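PDB 7AL6: probable hydrolase from Pseudomonas aeruginosa, which is of unknown function but is probably a hydrolase, possibly a lipolytic one. Local coordinates for residues S42-A47 with L265-E270. Residues are numbered along the deposited sequence; the frame is centred on the assembly and turned at random.
Sequences SFSRLA and LHLDDE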
# COMPACT_ATOMS: atom_id res chain seq x y z
N SER A 42 -17.23 -14.56 -17.68
CA SER A 42 -16.92 -15.01 -19.04
C SER A 42 -17.25 -16.52 -19.07
O SER A 42 -17.68 -16.96 -20.05
CB SER A 42 -15.51 -14.71 -19.40
OG SER A 42 -15.22 -15.08 -20.72
N PHE A 43 -17.13 -17.23 -17.95
CA PHE A 43 -17.37 -18.68 -17.84
C PHE A 43 -18.74 -19.03 -17.24
O PHE A 43 -18.96 -20.17 -16.95
CB PHE A 43 -16.21 -19.31 -17.07
CG PHE A 43 -14.87 -19.09 -17.71
CD1 PHE A 43 -14.47 -19.86 -18.78
CD2 PHE A 43 -14.04 -18.07 -17.30
CE1 PHE A 43 -13.25 -19.64 -19.39
CE2 PHE A 43 -12.82 -17.85 -17.92
CZ PHE A 43 -12.43 -18.63 -18.97
N SER A 44 -19.65 -18.07 -17.13
CA SER A 44 -20.97 -18.27 -16.48
C SER A 44 -21.80 -19.33 -17.22
O SER A 44 -22.50 -20.04 -16.57
CB SER A 44 -21.73 -16.99 -16.30
OG SER A 44 -21.94 -16.31 -17.51
N ARG A 45 -21.71 -19.42 -18.53
CA ARG A 45 -22.47 -20.43 -19.30
C ARG A 45 -21.70 -21.76 -19.39
O ARG A 45 -22.30 -22.79 -19.32
CB ARG A 45 -22.75 -19.93 -20.71
CG ARG A 45 -23.59 -18.68 -20.82
CD ARG A 45 -24.12 -18.62 -22.23
NE ARG A 45 -24.53 -17.32 -22.66
CZ ARG A 45 -25.79 -16.96 -22.79
NH1 ARG A 45 -26.75 -17.81 -22.52
NH2 ARG A 45 -26.08 -15.75 -23.19
N LEU A 46 -20.40 -21.68 -19.64
CA LEU A 46 -19.53 -22.86 -19.87
C LEU A 46 -19.23 -23.70 -18.64
O LEU A 46 -19.48 -24.86 -18.69
CB LEU A 46 -18.23 -22.35 -20.47
CG LEU A 46 -17.20 -23.42 -20.78
CD1 LEU A 46 -17.85 -24.56 -21.51
CD2 LEU A 46 -16.05 -22.84 -21.56
N ALA A 47 -18.83 -23.09 -17.53
CA ALA A 47 -18.34 -23.83 -16.35
C ALA A 47 -19.43 -24.75 -15.81
O ALA A 47 -19.11 -25.87 -15.50
CB ALA A 47 -17.84 -22.89 -15.29
N LEU A 265 -17.58 -16.88 -28.29
CA LEU A 265 -18.62 -17.84 -28.64
C LEU A 265 -19.13 -18.62 -27.44
O LEU A 265 -20.28 -19.08 -27.45
CB LEU A 265 -18.12 -18.81 -29.73
CG LEU A 265 -17.18 -19.92 -29.30
CD1 LEU A 265 -17.01 -20.90 -30.49
CD2 LEU A 265 -15.81 -19.39 -28.86
N HIS A 266 -18.28 -18.87 -26.46
CA HIS A 266 -18.61 -19.63 -25.22
C HIS A 266 -19.58 -18.85 -24.33
O HIS A 266 -20.18 -19.46 -23.52
CB HIS A 266 -17.34 -20.00 -24.45
CG HIS A 266 -16.67 -18.83 -23.86
ND1 HIS A 266 -16.14 -17.85 -24.60
CD2 HIS A 266 -16.47 -18.46 -22.59
CE1 HIS A 266 -15.62 -16.94 -23.82
NE2 HIS A 266 -15.81 -17.30 -22.60
N LEU A 267 -19.61 -17.53 -24.44
CA LEU A 267 -20.49 -16.67 -23.61
C LEU A 267 -21.67 -16.05 -24.39
O LEU A 267 -22.68 -15.81 -23.77
CB LEU A 267 -19.63 -15.56 -23.03
CG LEU A 267 -20.35 -14.54 -22.17
CD1 LEU A 267 -20.77 -15.16 -20.86
CD2 LEU A 267 -19.50 -13.33 -21.95
N ASP A 268 -21.56 -15.91 -25.70
CA ASP A 268 -22.57 -15.20 -26.52
C ASP A 268 -23.94 -15.84 -26.38
O ASP A 268 -24.87 -15.13 -26.21
CB ASP A 268 -22.17 -15.15 -27.99
CG ASP A 268 -21.16 -14.08 -28.25
OD1 ASP A 268 -21.17 -13.12 -27.53
OD2 ASP A 268 -20.36 -14.25 -29.13
N ASP A 269 -24.03 -17.16 -26.39
CA ASP A 269 -25.33 -17.79 -26.35
C ASP A 269 -25.17 -19.22 -25.85
O ASP A 269 -24.06 -19.73 -25.70
CB ASP A 269 -26.01 -17.78 -27.73
CG ASP A 269 -25.13 -18.35 -28.82
OD1 ASP A 269 -24.49 -19.41 -28.61
OD2 ASP A 269 -25.05 -17.70 -29.88
N GLU A 270 -26.30 -19.84 -25.57
CA GLU A 270 -26.25 -21.20 -25.04
C GLU A 270 -25.76 -22.18 -26.09
O GLU A 270 -25.11 -23.16 -25.73
CB GLU A 270 -27.62 -21.63 -24.52
CG GLU A 270 -27.99 -21.01 -23.17
CD GLU A 270 -27.06 -21.44 -22.04
OE1 GLU A 270 -26.75 -22.65 -21.94
OE2 GLU A 270 -26.63 -20.56 -21.26
O HOH W 1 -19.57 -18.87 -20.63
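In this alpha/beta-hydrolase fold, R45 and S42, in the loop between strands 28-33 and 53-58, grip the short helix 265-268 and the start of helix 270-284. R45 contributes the largest share of the buried surface. CG lies anti to the carbonyl carbon (chi1 -62°), and from there the chain runs extended to NE, which donates to the backbone O of L267 at 2.6 Å. The acceptor lies close to the guanidinium plane, whereas NE sits well above the carbonyl plane of L267, with an N-H...O angle of 159°. The same guanidinium forms a salt bridge from NH1 to E270 OE2 (3.0 Å), meeting the carboxylate oxygen on its anti side, with the two planar groups turned 58° apart. D269 CA lies over the centre of one guanidinium face, and NH2 has a further salt bridge to E180. With the L267 and E270 bonds at its edge and the E180 salt bridge at NH2, the group's rotation is probably well fixed. E270 in turn uses OE1 for a salt bridge to K49, so the carboxylate links two basic side chains.

At the other end of the contact, S42 OG, anti to the backbone N, and H266 NE2 are hydrogen-bonded at 3.0 Å, the hydroxyl lying at the edge of the imidazole, near its plane. Between these polar clusters a water donates to S42 O and H266 O and accepts from L46 N, at 3.1 Å, joining the backbones of both segments. L267 CD1 packs 3.7 Å from S44 OG, whose polar partner is M41 O. The H266 ring also meets that of H101, which lies within the putative GxSxG nucleophile elbow. The contact thus ties a loop joining two central-sheet strands to the region just after H263, the probable histidine of a Ser-His-Asp triad characteristic of alpha/beta hydrolases.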